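Local coordinates for protein endoglucanase (PDB 2C24) that binds beta-glucan chains, xyloglucan among them, through this family 30 carbohydrate-binding module of a clostridial cellulosomal enzyme that probably has cellulase activity, at residues 37-42 with 60-65; 94-99 with 182-187; 98-103 with 139-144; 107-112 with 167-172; 123-128 with 154-159. All coordinates share one frame; numbering follows the deposited sequence.

Interaction 1. Residues 37-42 with 60-65; sequences ELETIG and RLNVQT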
# COMPACT_ATOMS: atom_id res chain seq x y z
N GLU A 37 12.36 -12.71 4.99
CA GLU A 37 12.57 -12.52 3.55
C GLU A 37 12.36 -11.07 3.14
O GLU A 37 13.07 -10.55 2.28
CB GLU A 37 11.63 -13.41 2.72
CG GLU A 37 11.30 -14.76 3.30
CD GLU A 37 10.13 -14.73 4.27
OE1 GLU A 37 8.98 -14.95 3.84
OE2 GLU A 37 10.36 -14.46 5.47
N LEU A 38 11.36 -10.43 3.74
CA LEU A 38 11.06 -9.03 3.49
C LEU A 38 12.06 -8.13 4.19
O LEU A 38 12.29 -8.26 5.39
CB LEU A 38 9.64 -8.68 3.95
CG LEU A 38 9.13 -7.25 3.75
CD1 LEU A 38 8.97 -6.92 2.27
CD2 LEU A 38 7.82 -7.04 4.49
N GLU A 39 12.66 -7.21 3.43
CA GLU A 39 13.58 -6.22 3.98
C GLU A 39 12.84 -5.13 4.76
O GLU A 39 11.99 -4.42 4.21
CB GLU A 39 14.40 -5.58 2.87
CG GLU A 39 15.50 -4.67 3.40
CD GLU A 39 16.07 -3.74 2.36
OE1 GLU A 39 15.57 -3.76 1.21
OE2 GLU A 39 17.00 -2.99 2.69
N THR A 40 13.17 -5.02 6.04
CA THR A 40 12.60 -3.99 6.90
C THR A 40 13.67 -3.41 7.81
O THR A 40 14.70 -4.05 8.06
CB THR A 40 11.49 -4.56 7.83
OG1 THR A 40 12.05 -5.54 8.71
CG2 THR A 40 10.36 -5.20 7.01
N ILE A 41 13.41 -2.20 8.30
CA ILE A 41 14.21 -1.56 9.33
C ILE A 41 13.25 -0.91 10.34
O ILE A 41 12.36 -0.14 9.97
CB ILE A 41 15.24 -0.56 8.72
CG1 ILE A 41 16.08 0.10 9.82
CG2 ILE A 41 14.55 0.47 7.79
CD1 ILE A 41 17.25 0.92 9.30
N GLY A 42 13.44 -1.24 11.62
CA GLY A 42 12.50 -0.84 12.68
C GLY A 42 11.09 -1.32 12.40
O GLY A 42 10.12 -0.59 12.63
N ARG A 60 11.08 1.46 -0.49
CA ARG A 60 11.55 0.20 -1.05
C ARG A 60 10.80 -1.02 -0.49
O ARG A 60 10.95 -1.37 0.69
CB ARG A 60 13.05 0.07 -0.80
CG ARG A 60 13.77 -1.06 -1.56
CD ARG A 60 15.14 -1.34 -0.92
NE ARG A 60 15.91 -0.10 -0.77
CZ ARG A 60 16.73 0.18 0.24
NH1 ARG A 60 16.92 -0.69 1.23
NH2 ARG A 60 17.36 1.35 0.25
N LEU A 61 10.00 -1.65 -1.34
CA LEU A 61 9.42 -2.96 -1.04
C LEU A 61 10.29 -4.04 -1.68
O LEU A 61 10.30 -4.19 -2.90
CB LEU A 61 7.97 -3.04 -1.54
CG LEU A 61 7.21 -4.36 -1.33
CD1 LEU A 61 7.01 -4.67 0.15
CD2 LEU A 61 5.87 -4.36 -2.06
N ASN A 62 11.01 -4.78 -0.85
CA ASN A 62 12.00 -5.75 -1.31
C ASN A 62 11.94 -7.07 -0.55
O ASN A 62 12.38 -7.16 0.60
CB ASN A 62 13.41 -5.12 -1.22
CG ASN A 62 14.54 -6.10 -1.57
OD1 ASN A 62 15.65 -5.96 -1.07
ND2 ASN A 62 14.26 -7.08 -2.44
N VAL A 63 11.38 -8.10 -1.19
CA VAL A 63 11.48 -9.47 -0.68
C VAL A 63 12.74 -10.10 -1.27
O VAL A 63 12.95 -10.08 -2.49
CB VAL A 63 10.19 -10.30 -0.91
CG1 VAL A 63 9.76 -10.26 -2.35
CG2 VAL A 63 10.37 -11.75 -0.45
N GLN A 64 13.58 -10.64 -0.39
CA GLN A 64 14.97 -10.97 -0.73
C GLN A 64 15.18 -12.42 -1.15
O GLN A 64 16.07 -12.71 -1.96
CB GLN A 64 15.89 -10.62 0.45
CG GLN A 64 15.94 -9.12 0.77
CD GLN A 64 16.33 -8.82 2.21
OE1 GLN A 64 15.71 -9.32 3.16
NE2 GLN A 64 17.36 -8.00 2.39
N THR A 65 14.39 -13.33 -0.58
CA THR A 65 14.45 -14.75 -0.93
C THR A 65 13.04 -15.35 -1.11
O THR A 65 12.04 -14.65 -0.97
CB THR A 65 15.28 -15.59 0.09
OG1 THR A 65 14.82 -15.34 1.42
CG2 THR A 65 16.77 -15.25 -0.01
O HOH W 1 11.39 -3.79 1.69
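The loop 37-42 runs beside strand 56-63 and bridges it at one point, Leu38 with Val63, their CA atoms 4.2 Å apart. Two backbone bonds flank that bridge: Glu39 N to Asn62 O, 2.8 Å and almost straight at 171°, and Gln64 N to Glu37 O at 2.7 Å. Farther along, where the two chains part, a water donates to Glu39 O and Arg60 O and accepts from Asn62 N. Glu39 carries the side-chain contact. With CG anti to the backbone N (chi1 -173°) and the chain extended beyond it, its carboxylate reaches the edge of the Arg60 guanidinium, and Glu39 OE2 lies 2.7 Å from Arg60 NH1 in a salt bridge. The two planes are only 23° apart. Arg60 NE has a second acid, Asp48. On the buried side, Leu38 CD1 meets Leu61 CD1 at 3.7 Å, methyl against methyl. The arrangement is that of a loop laid along a strand by an isolated beta bridge, here in the beta-sandwich of a carbohydrate-binding module.

Interaction 2. Residues 94-99 with 182-187; sequences YLEFDI and DIKITS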
# COMPACT_ATOMS: atom_id res chain seq x y z
N TYR A 94 -9.14 8.07 -5.83
CA TYR A 94 -8.13 7.10 -6.27
C TYR A 94 -7.07 6.85 -5.20
O TYR A 94 -6.91 7.65 -4.28
CB TYR A 94 -7.43 7.59 -7.55
CG TYR A 94 -8.34 7.83 -8.74
CD1 TYR A 94 -8.98 9.05 -8.91
CD2 TYR A 94 -8.54 6.83 -9.69
CE1 TYR A 94 -9.81 9.28 -10.00
CE2 TYR A 94 -9.37 7.05 -10.79
CZ TYR A 94 -10.01 8.28 -10.94
OH TYR A 94 -10.83 8.52 -12.02
N LEU A 95 -6.36 5.74 -5.34
CA LEU A 95 -5.08 5.54 -4.69
C LEU A 95 -4.02 5.76 -5.76
O LEU A 95 -3.93 4.99 -6.72
CB LEU A 95 -4.96 4.14 -4.08
CG LEU A 95 -3.56 3.63 -3.69
CD1 LEU A 95 -2.98 4.37 -2.48
CD2 LEU A 95 -3.61 2.13 -3.41
N GLU A 96 -3.23 6.81 -5.59
CA GLU A 96 -2.24 7.19 -6.58
C GLU A 96 -0.83 7.04 -6.04
O GLU A 96 -0.58 7.31 -4.86
CB GLU A 96 -2.48 8.63 -7.05
CG GLU A 96 -3.85 8.86 -7.66
CD GLU A 96 -4.00 10.23 -8.30
OE1 GLU A 96 -4.95 10.95 -7.95
OE2 GLU A 96 -3.16 10.59 -9.15
N PHE A 97 0.06 6.60 -6.91
CA PHE A 97 1.48 6.44 -6.61
C PHE A 97 2.23 6.17 -7.90
O PHE A 97 1.63 5.78 -8.91
CB PHE A 97 1.71 5.28 -5.62
CG PHE A 97 1.19 3.94 -6.10
CD1 PHE A 97 2.03 3.06 -6.78
CD2 PHE A 97 -0.13 3.57 -5.87
CE1 PHE A 97 1.57 1.83 -7.22
CE2 PHE A 97 -0.60 2.34 -6.31
CZ PHE A 97 0.24 1.47 -6.98
N ASP A 98 3.54 6.41 -7.88
CA ASP A 98 4.42 6.04 -8.98
C ASP A 98 5.18 4.80 -8.54
O ASP A 98 5.43 4.61 -7.35
CB ASP A 98 5.36 7.20 -9.33
CG ASP A 98 4.62 8.48 -9.68
OD1 ASP A 98 4.56 9.40 -8.83
OD2 ASP A 98 4.07 8.57 -10.79
N ILE A 99 5.53 3.95 -9.51
CA ILE A 99 6.18 2.66 -9.22
C ILE A 99 7.13 2.22 -10.33
O ILE A 99 6.86 2.45 -11.51
CB ILE A 99 5.13 1.53 -8.93
CG1 ILE A 99 5.82 0.26 -8.40
CG2 ILE A 99 4.27 1.23 -10.17
CD1 ILE A 99 4.88 -0.85 -7.97
N ASP A 182 5.46 9.08 -3.92
CA ASP A 182 4.28 9.93 -3.74
C ASP A 182 2.97 9.12 -3.58
O ASP A 182 2.04 9.26 -4.39
CB ASP A 182 4.16 10.94 -4.90
CG ASP A 182 3.25 12.11 -4.59
OD1 ASP A 182 2.78 12.78 -5.54
OD2 ASP A 182 2.99 12.39 -3.40
N ILE A 183 2.91 8.29 -2.55
CA ILE A 183 1.71 7.49 -2.30
C ILE A 183 0.68 8.36 -1.59
O ILE A 183 0.96 8.95 -0.54
CB ILE A 183 2.01 6.19 -1.50
CG1 ILE A 183 3.19 5.44 -2.11
CG2 ILE A 183 0.76 5.30 -1.47
CD1 ILE A 183 3.74 4.32 -1.24
N LYS A 184 -0.51 8.45 -2.17
CA LYS A 184 -1.55 9.35 -1.71
C LYS A 184 -2.96 8.87 -2.07
O LYS A 184 -3.13 8.13 -3.05
CB LYS A 184 -1.32 10.77 -2.26
CG LYS A 184 -1.26 10.87 -3.79
CD LYS A 184 -0.84 12.26 -4.25
CE LYS A 184 -0.93 12.42 -5.77
NZ LYS A 184 -0.02 11.51 -6.54
N ILE A 185 -3.94 9.27 -1.26
CA ILE A 185 -5.35 9.09 -1.57
C ILE A 185 -5.90 10.44 -2.03
O ILE A 185 -5.83 11.43 -1.29
CB ILE A 185 -6.17 8.61 -0.34
CG1 ILE A 185 -5.62 7.29 0.24
CG2 ILE A 185 -7.67 8.49 -0.69
CD1 ILE A 185 -5.57 6.13 -0.74
N THR A 186 -6.44 10.48 -3.24
CA THR A 186 -6.98 11.72 -3.81
C THR A 186 -8.45 11.56 -4.16
O THR A 186 -8.94 10.44 -4.31
CB THR A 186 -6.21 12.14 -5.08
OG1 THR A 186 -6.46 11.19 -6.13
CG2 THR A 186 -4.71 12.23 -4.83
N SER A 187 -9.16 12.67 -4.29
CA SER A 187 -10.51 12.68 -4.84
C SER A 187 -10.80 13.99 -5.56
O SER A 187 -10.75 15.07 -4.95
CB SER A 187 -11.56 12.44 -3.75
OG SER A 187 -12.86 12.31 -4.33
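Tyr94 N donates to Thr186 O at 2.8 Å, and Thr186 N returns a bond to Tyr94 O. A second such ring joins Glu96 and Lys184, with Glu96 N to Lys184 O at 2.9 Å, so these two antiparallel hydrogen-bonded pairs enclose the non-hydrogen-bonded pair Leu95 and Ile185. One face bears Tyr94, Glu96, Lys184 and Thr186. There the Glu96 chain, extended beyond CG, crosses Thr186 at about a right angle; the bond from Thr186 OG1 to Glu96 OE1 is modelled too short, so its exact geometry is doubtful. Lys184 bends at its last torsion (chi4 -63°), which brings NZ within 3.2 Å of Asp182 OD1 in a salt bridge, above the carboxylate plane. Asp182 OD2 is held separately by Gln20. On the other face, Leu95 CD1 meets Ile185 CD1 at 3.6 Å and touches Ile183 CG2, and both Leu95 and Ile185 also pack on Phe112 of the opposing sheet. The chemistry implies a two-faced sheet: branched aliphatic groups turn into the sandwich core, while mostly polar groups, the Lys184 salt bridge among them, lie on the other face.

Interaction 3. Residues 98-103 with 139-144; sequences DIKGKE and TDWQHV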
# COMPACT_ATOMS: atom_id res chain seq x y z
N ASP A 98 3.54 6.41 -7.88
CA ASP A 98 4.42 6.04 -8.98
C ASP A 98 5.18 4.80 -8.54
O ASP A 98 5.43 4.61 -7.35
CB ASP A 98 5.36 7.20 -9.33
CG ASP A 98 4.62 8.48 -9.68
OD1 ASP A 98 4.56 9.40 -8.83
OD2 ASP A 98 4.07 8.57 -10.79
N ILE A 99 5.53 3.95 -9.51
CA ILE A 99 6.18 2.66 -9.22
C ILE A 99 7.13 2.22 -10.33
O ILE A 99 6.86 2.45 -11.51
CB ILE A 99 5.13 1.53 -8.93
CG1 ILE A 99 5.82 0.26 -8.40
CG2 ILE A 99 4.27 1.23 -10.17
CD1 ILE A 99 4.88 -0.85 -7.97
N LYS A 100 8.24 1.61 -9.93
CA LYS A 100 9.11 0.90 -10.86
C LYS A 100 9.72 -0.32 -10.20
O LYS A 100 9.90 -0.35 -8.98
CB LYS A 100 10.17 1.83 -11.49
CG LYS A 100 11.47 2.03 -10.71
CD LYS A 100 12.40 2.95 -11.50
CE LYS A 100 13.74 3.17 -10.82
NZ LYS A 100 14.70 2.07 -11.09
N GLY A 101 10.02 -1.34 -11.01
CA GLY A 101 10.56 -2.60 -10.51
C GLY A 101 12.03 -2.74 -10.84
O GLY A 101 12.59 -1.93 -11.58
N LYS A 102 12.66 -3.77 -10.28
CA LYS A 102 14.07 -4.04 -10.54
C LYS A 102 14.27 -4.73 -11.89
O LYS A 102 15.36 -4.70 -12.45
CB LYS A 102 14.67 -4.88 -9.41
CG LYS A 102 16.20 -4.83 -9.33
CD LYS A 102 16.74 -5.55 -8.10
CE LYS A 102 16.57 -7.06 -8.19
NZ LYS A 102 17.24 -7.75 -7.05
N GLU A 103 13.20 -5.34 -12.41
CA GLU A 103 13.25 -6.06 -13.68
C GLU A 103 11.93 -6.04 -14.46
O GLU A 103 11.94 -6.14 -15.69
CB GLU A 103 13.76 -7.50 -13.49
CG GLU A 103 13.00 -8.33 -12.46
CD GLU A 103 13.85 -9.45 -11.90
OE1 GLU A 103 14.94 -9.16 -11.36
OE2 GLU A 103 13.43 -10.63 -12.00
N THR A 139 10.81 -1.42 -15.63
CA THR A 139 11.98 -0.78 -15.01
C THR A 139 11.93 0.75 -15.13
O THR A 139 12.83 1.45 -14.68
CB THR A 139 13.31 -1.31 -15.60
OG1 THR A 139 13.29 -1.18 -17.03
CG2 THR A 139 13.51 -2.77 -15.23
N ASP A 140 10.86 1.25 -15.75
CA ASP A 140 10.59 2.68 -15.84
C ASP A 140 9.47 3.09 -14.90
O ASP A 140 8.58 2.29 -14.59
CB ASP A 140 10.23 3.07 -17.28
CG ASP A 140 11.43 3.10 -18.21
OD1 ASP A 140 12.46 3.71 -17.84
OD2 ASP A 140 11.34 2.52 -19.31
N TRP A 141 9.51 4.34 -14.44
CA TRP A 141 8.47 4.88 -13.58
C TRP A 141 7.14 4.98 -14.33
O TRP A 141 7.09 5.44 -15.48
CB TRP A 141 8.87 6.25 -13.04
CG TRP A 141 9.92 6.19 -11.97
CD1 TRP A 141 11.25 6.43 -12.11
CD2 TRP A 141 9.72 5.86 -10.59
NE1 TRP A 141 11.90 6.27 -10.91
CE2 TRP A 141 10.98 5.92 -9.95
CE3 TRP A 141 8.59 5.51 -9.82
CZ2 TRP A 141 11.15 5.65 -8.59
CZ3 TRP A 141 8.76 5.24 -8.46
CH2 TRP A 141 10.03 5.31 -7.86
N GLN A 142 6.07 4.53 -13.69
CA GLN A 142 4.72 4.65 -14.23
C GLN A 142 3.80 5.15 -13.13
O GLN A 142 3.89 4.69 -11.99
CB GLN A 142 4.21 3.31 -14.75
CG GLN A 142 4.99 2.76 -15.95
CD GLN A 142 4.23 1.70 -16.72
OE1 GLN A 142 3.16 1.24 -16.31
NE2 GLN A 142 4.78 1.30 -17.87
N HIS A 143 2.94 6.10 -13.46
CA HIS A 143 1.94 6.58 -12.52
C HIS A 143 0.69 5.73 -12.63
O HIS A 143 0.06 5.65 -13.70
CB HIS A 143 1.61 8.05 -12.76
CG HIS A 143 0.73 8.64 -11.70
ND1 HIS A 143 -0.65 8.67 -11.82
CD2 HIS A 143 1.02 9.20 -10.51
CE1 HIS A 143 -1.16 9.24 -10.74
NE2 HIS A 143 -0.17 9.57 -9.93
N VAL A 144 0.32 5.08 -11.53
CA VAL A 144 -0.87 4.24 -11.51
C VAL A 144 -1.92 4.80 -10.56
O VAL A 144 -1.59 5.33 -9.49
CB VAL A 144 -0.54 2.72 -11.25
CG1 VAL A 144 0.86 2.54 -10.70
CG2 VAL A 144 -1.60 2.04 -10.37
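Lys100 lays its aliphatic chain over one face of the Trp141 indole: CD sits 3.6 Å from the centroid of the five-membered ring, 19° off the normal, a CH-pi contact. Its CG lies between the backbone N and the carbonyl carbon (chi1 86°), and the chain then runs extended as far as CE, holding the methylenes across the ring. The six-membered part of the indole reaches back over the strand, where its rim meets backbone: Trp141 CE3 is 3.4 Å from Ile99 N. Behind this layer a pair of bonds sets the register, Ile99 N to Gln142 O and Gln142 N to Ile99 O, both 3.1 Å. On the face that carries Asp98 and His143, Asp98 OD2 lies 3.1 Å from His143 CD2, at the edge of the imidazole. On the opposite face Ile99 CG2 packs on Val144 CG1 at 3.7 Å. Farther out, Tyr53 stacks on Trp141, and Trp179 and Ser181 of strand 176-186 touch it. Lysine methylenes, strand backbone and a stacked tyrosine together probably hold the indole in its orientation.

Interaction 4. Residues 107-112 with 167-172; sequences DFVIGF and VFSKRY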
# COMPACT_ATOMS: atom_id res chain seq x y z
N ASP A 107 4.54 -8.57 -8.95
CA ASP A 107 3.16 -8.67 -8.53
C ASP A 107 3.03 -9.03 -7.07
O ASP A 107 3.77 -9.87 -6.54
CB ASP A 107 2.41 -9.69 -9.38
CG ASP A 107 0.91 -9.48 -9.37
OD1 ASP A 107 0.45 -8.42 -8.90
OD2 ASP A 107 0.19 -10.37 -9.86
N PHE A 108 2.06 -8.39 -6.42
CA PHE A 108 1.77 -8.60 -5.02
C PHE A 108 0.36 -8.12 -4.73
O PHE A 108 -0.25 -7.40 -5.53
CB PHE A 108 2.80 -7.90 -4.11
CG PHE A 108 3.08 -6.47 -4.49
CD1 PHE A 108 2.30 -5.43 -3.97
CD2 PHE A 108 4.13 -6.15 -5.35
CE1 PHE A 108 2.55 -4.11 -4.32
CE2 PHE A 108 4.39 -4.84 -5.71
CZ PHE A 108 3.60 -3.82 -5.19
N VAL A 109 -0.16 -8.54 -3.57
CA VAL A 109 -1.46 -8.12 -3.11
C VAL A 109 -1.34 -6.68 -2.60
O VAL A 109 -0.35 -6.32 -1.97
CB VAL A 109 -2.00 -9.08 -2.01
CG1 VAL A 109 -3.38 -8.68 -1.56
CG2 VAL A 109 -2.03 -10.52 -2.53
N ILE A 110 -2.34 -5.86 -2.92
CA ILE A 110 -2.36 -4.45 -2.53
C ILE A 110 -3.78 -4.05 -2.14
O ILE A 110 -4.75 -4.44 -2.80
CB ILE A 110 -1.81 -3.53 -3.67
CG1 ILE A 110 -1.71 -2.08 -3.19
CG2 ILE A 110 -2.65 -3.66 -4.96
CD1 ILE A 110 -0.94 -1.15 -4.13
N GLY A 111 -3.92 -3.29 -1.06
CA GLY A 111 -5.23 -2.88 -0.59
C GLY A 111 -5.23 -2.08 0.69
O GLY A 111 -4.27 -1.38 1.00
N PHE A 112 -6.33 -2.18 1.44
CA PHE A 112 -6.53 -1.39 2.65
C PHE A 112 -7.04 -2.24 3.81
O PHE A 112 -7.63 -3.30 3.61
CB PHE A 112 -7.52 -0.25 2.40
CG PHE A 112 -7.05 0.74 1.38
CD1 PHE A 112 -6.24 1.82 1.76
CD2 PHE A 112 -7.40 0.60 0.04
CE1 PHE A 112 -5.79 2.74 0.82
CE2 PHE A 112 -6.95 1.52 -0.91
CZ PHE A 112 -6.15 2.59 -0.52
N VAL A 167 -2.03 -1.61 2.59
CA VAL A 167 -1.46 -2.95 2.79
C VAL A 167 -0.79 -3.46 1.52
O VAL A 167 -1.37 -3.38 0.43
CB VAL A 167 -2.56 -3.97 3.23
CG1 VAL A 167 -1.95 -5.31 3.64
CG2 VAL A 167 -3.41 -3.42 4.37
N PHE A 168 0.43 -3.97 1.66
CA PHE A 168 1.03 -4.84 0.64
C PHE A 168 1.21 -6.23 1.26
O PHE A 168 1.62 -6.34 2.42
CB PHE A 168 2.40 -4.32 0.17
CG PHE A 168 2.42 -2.86 -0.22
CD1 PHE A 168 3.44 -2.03 0.24
CD2 PHE A 168 1.44 -2.32 -1.05
CE1 PHE A 168 3.48 -0.69 -0.12
CE2 PHE A 168 1.47 -0.97 -1.41
CZ PHE A 168 2.49 -0.15 -0.94
N SER A 169 0.89 -7.29 0.51
CA SER A 169 1.22 -8.66 0.96
C SER A 169 1.54 -9.65 -0.17
O SER A 169 1.36 -9.35 -1.35
CB SER A 169 0.16 -9.22 1.93
OG SER A 169 -1.05 -9.52 1.27
N LYS A 170 2.04 -10.82 0.22
CA LYS A 170 2.48 -11.86 -0.71
C LYS A 170 1.38 -12.34 -1.66
O LYS A 170 0.27 -12.66 -1.23
CB LYS A 170 3.03 -13.05 0.10
CG LYS A 170 3.37 -14.30 -0.70
CD LYS A 170 3.59 -15.48 0.24
CE LYS A 170 4.14 -16.70 -0.47
NZ LYS A 170 3.11 -17.41 -1.29
N ARG A 171 1.70 -12.37 -2.95
CA ARG A 171 0.86 -13.03 -3.95
C ARG A 171 1.56 -14.30 -4.41
O ARG A 171 0.97 -15.39 -4.40
CB ARG A 171 0.57 -12.10 -5.14
CG ARG A 171 -0.29 -12.70 -6.25
CD ARG A 171 -1.61 -13.26 -5.71
NE ARG A 171 -2.34 -14.05 -6.70
CZ ARG A 171 -2.12 -15.34 -6.97
NH1 ARG A 171 -1.17 -16.01 -6.32
NH2 ARG A 171 -2.86 -15.95 -7.88
N TYR A 172 2.82 -14.16 -4.81
CA TYR A 172 3.67 -15.29 -5.19
C TYR A 172 4.89 -15.37 -4.25
O TYR A 172 5.21 -14.41 -3.56
CB TYR A 172 4.12 -15.16 -6.65
CG TYR A 172 2.97 -14.97 -7.62
CD1 TYR A 172 2.74 -13.73 -8.22
CD2 TYR A 172 2.10 -16.02 -7.92
CE1 TYR A 172 1.68 -13.55 -9.11
CE2 TYR A 172 1.04 -15.84 -8.80
CZ TYR A 172 0.84 -14.61 -9.39
OH TYR A 172 -0.22 -14.43 -10.26
O HOH W 2 3.98 -11.39 -4.24
O HOH W 3 -1.68 -12.04 -9.84
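Strands 109-114 and 163-169 are antiparallel neighbours in the five-stranded sheet of a beta-sandwich, and their segments run at 156° to each other. Four backbone bonds hold them. Val109 and Ser169 form one hydrogen-bonded pair, with Val109 N to Ser169 O at 2.8 Å, and Gly111 and Val167 form another, with Val167 N to Gly111 O at 2.8 Å. The non-hydrogen-bonded pair Ile110 and Phe168 lies between. Aromatic packing fills the face carrying these two: the edge of Phe108 is turned toward the face of Phe168, offset, with centroids 5.7 Å apart and planes at 72°. Phe108 gets there because CG sits between its backbone N and carbonyl carbon (chi1 48°). Ile110 CD1 comes up at the edge of the Phe168 ring, 3.6 Å from CE2, and Phe180 of strand 176-186 stacks on Phe168. Beyond the paired residues, water joins the two chains: one accepts from Arg171 N and lies near Asp107 O. Another joins Asp107 to Tyr172, 2.5 Å from Asp107 OD2 and 2.8 Å from Tyr172 OH; Ser132 OG also bonds to that same Asp107 OD2.

Interaction 5. Residues 123-128 with 154-159; sequences LEIDVT and INNGFD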
# COMPACT_ATOMS: atom_id res chain seq x y z
N LEU A 123 -12.30 -7.50 13.77
CA LEU A 123 -11.89 -6.19 14.28
C LEU A 123 -11.19 -5.38 13.19
O LEU A 123 -11.34 -4.16 13.13
CB LEU A 123 -10.97 -6.35 15.50
CG LEU A 123 -11.53 -6.43 16.94
CD1 LEU A 123 -12.91 -7.08 17.04
CD2 LEU A 123 -10.53 -7.15 17.86
N GLU A 124 -10.46 -6.07 12.32
CA GLU A 124 -9.81 -5.46 11.16
C GLU A 124 -10.09 -6.29 9.92
O GLU A 124 -9.79 -7.49 9.88
CB GLU A 124 -8.28 -5.36 11.36
CG GLU A 124 -7.82 -4.67 12.65
CD GLU A 124 -6.33 -4.91 12.93
OE1 GLU A 124 -5.60 -3.91 13.14
OE2 GLU A 124 -5.88 -6.08 12.93
N ILE A 125 -10.68 -5.67 8.90
CA ILE A 125 -10.96 -6.33 7.63
C ILE A 125 -10.14 -5.70 6.50
O ILE A 125 -9.98 -4.48 6.44
CB ILE A 125 -12.49 -6.32 7.31
CG1 ILE A 125 -13.20 -7.37 8.15
CG2 ILE A 125 -12.76 -6.57 5.82
CD1 ILE A 125 -14.69 -7.14 8.33
N ASP A 126 -9.60 -6.55 5.63
CA ASP A 126 -8.86 -6.12 4.45
C ASP A 126 -9.70 -6.19 3.18
O ASP A 126 -10.49 -7.11 3.00
CB ASP A 126 -7.59 -6.96 4.26
CG ASP A 126 -6.58 -6.79 5.39
OD1 ASP A 126 -5.62 -7.57 5.46
OD2 ASP A 126 -6.76 -5.88 6.22
N VAL A 127 -9.53 -5.19 2.32
CA VAL A 127 -10.04 -5.26 0.95
C VAL A 127 -8.84 -5.13 0.02
O VAL A 127 -8.10 -4.14 0.07
CB VAL A 127 -11.15 -4.22 0.64
CG1 VAL A 127 -12.45 -4.63 1.30
CG2 VAL A 127 -10.75 -2.80 1.05
N THR A 128 -8.63 -6.15 -0.80
CA THR A 128 -7.39 -6.25 -1.57
C THR A 128 -7.59 -6.67 -3.03
O THR A 128 -8.61 -7.26 -3.40
CB THR A 128 -6.40 -7.24 -0.92
OG1 THR A 128 -7.07 -8.48 -0.65
CG2 THR A 128 -5.82 -6.67 0.39
N ILE A 154 -16.60 -3.69 -1.71
CA ILE A 154 -16.71 -5.13 -1.46
C ILE A 154 -17.61 -5.41 -0.23
O ILE A 154 -17.42 -4.79 0.82
CB ILE A 154 -15.30 -5.78 -1.29
CG1 ILE A 154 -14.53 -5.72 -2.62
CG2 ILE A 154 -15.39 -7.22 -0.79
CD1 ILE A 154 -13.01 -5.94 -2.49
N ASN A 155 -18.58 -6.32 -0.39
CA ASN A 155 -19.54 -6.66 0.69
C ASN A 155 -18.92 -7.48 1.84
O ASN A 155 -19.42 -8.54 2.22
CB ASN A 155 -20.82 -7.33 0.13
CG ASN A 155 -20.54 -8.67 -0.59
OD1 ASN A 155 -19.43 -9.20 -0.57
ND2 ASN A 155 -21.58 -9.20 -1.24
N ASN A 156 -17.84 -6.94 2.40
CA ASN A 156 -16.96 -7.64 3.33
C ASN A 156 -17.26 -7.28 4.78
O ASN A 156 -16.84 -7.98 5.70
CB ASN A 156 -15.51 -7.23 3.02
CG ASN A 156 -14.56 -8.40 3.07
OD1 ASN A 156 -13.38 -8.27 2.73
ND2 ASN A 156 -15.06 -9.56 3.49
N GLY A 157 -17.98 -6.18 4.97
CA GLY A 157 -18.09 -5.55 6.27
C GLY A 157 -17.07 -4.42 6.43
O GLY A 157 -17.13 -3.67 7.40
N PHE A 158 -16.14 -4.32 5.47
CA PHE A 158 -15.15 -3.23 5.43
C PHE A 158 -15.81 -1.85 5.55
O PHE A 158 -16.80 -1.56 4.87
CB PHE A 158 -14.31 -3.30 4.15
CG PHE A 158 -13.21 -2.27 4.08
CD1 PHE A 158 -11.96 -2.53 4.63
CD2 PHE A 158 -13.42 -1.05 3.45
CE1 PHE A 158 -10.94 -1.58 4.57
CE2 PHE A 158 -12.41 -0.09 3.37
CZ PHE A 158 -11.16 -0.36 3.94
N ASP A 159 -15.24 -1.02 6.42
CA ASP A 159 -15.77 0.31 6.71
C ASP A 159 -14.81 1.42 6.24
O ASP A 159 -13.78 1.67 6.88
CB ASP A 159 -16.05 0.43 8.21
CG ASP A 159 -16.77 1.72 8.58
OD1 ASP A 159 -16.93 2.61 7.72
OD2 ASP A 159 -17.18 1.84 9.76
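Val127 is the bump that fills this contact: its CG2 methyl sits over the centre of the Phe158 ring, 3.6 Å from the centroid and only 6° off the normal. The other methyl, Val127 CG1, drops beside the root of the ring, 3.7 Å from Phe158 CB. Val127 thus fits a shallow hollow with the phenyl ring on one side and Ile154 on the other, the CB of Ile154 being 4.0 Å from Val127 CG1. The phenyl is placed there by a CG anti to the backbone N (chi1 -176°), and its rim meets the neighbouring backbone: Ile125 O lies near the ring plane, 3.3 Å from Phe158 CD1. Two residues earlier, just before the strand, Ile125 makes the second bump. Its CD1 rests on the turn of the loop, 3.5 Å from Asn156 O and close to Gly157, while CG2 lies against the Asn156 side chain and Phe158 CB. Gly157, at phi 96°, brings the chain round just where Ile125 presses in. The contact is plain packing, covering the outermost strand 126-130 with the loop between strands 142-147 and 163-169. Phe158 reaches on to Phe112 and Asp114 of strand 109-114, and Asp114 also bonds to Ile125 N and Asp159 N.

How the interactions relate
Interactions 2 and 3 share strand 94-101, paired with 176-186 in one and 142-147 in the other, their centres 14 Å apart. Interaction 1 reaches the same sheet through strand 56-63. Interaction 4 lies in the facing sheet, and interaction 5 adds a loop to its edge strand 126-130. Interactions 2 and 4 meet across the core, and Leu61 of interaction 1 touches Phe108 and Phe168. Interaction 4 touches all four others, whereas interactions 3 and 5 lie about 28 Å apart between centres. Interaction 1 closes first along the chain; interactions 4 and 5 fall between the segments of interaction 2, and the segments of interactions 3 and 4 alternate. The sandwich is therefore assembled from pieces distant in sequence.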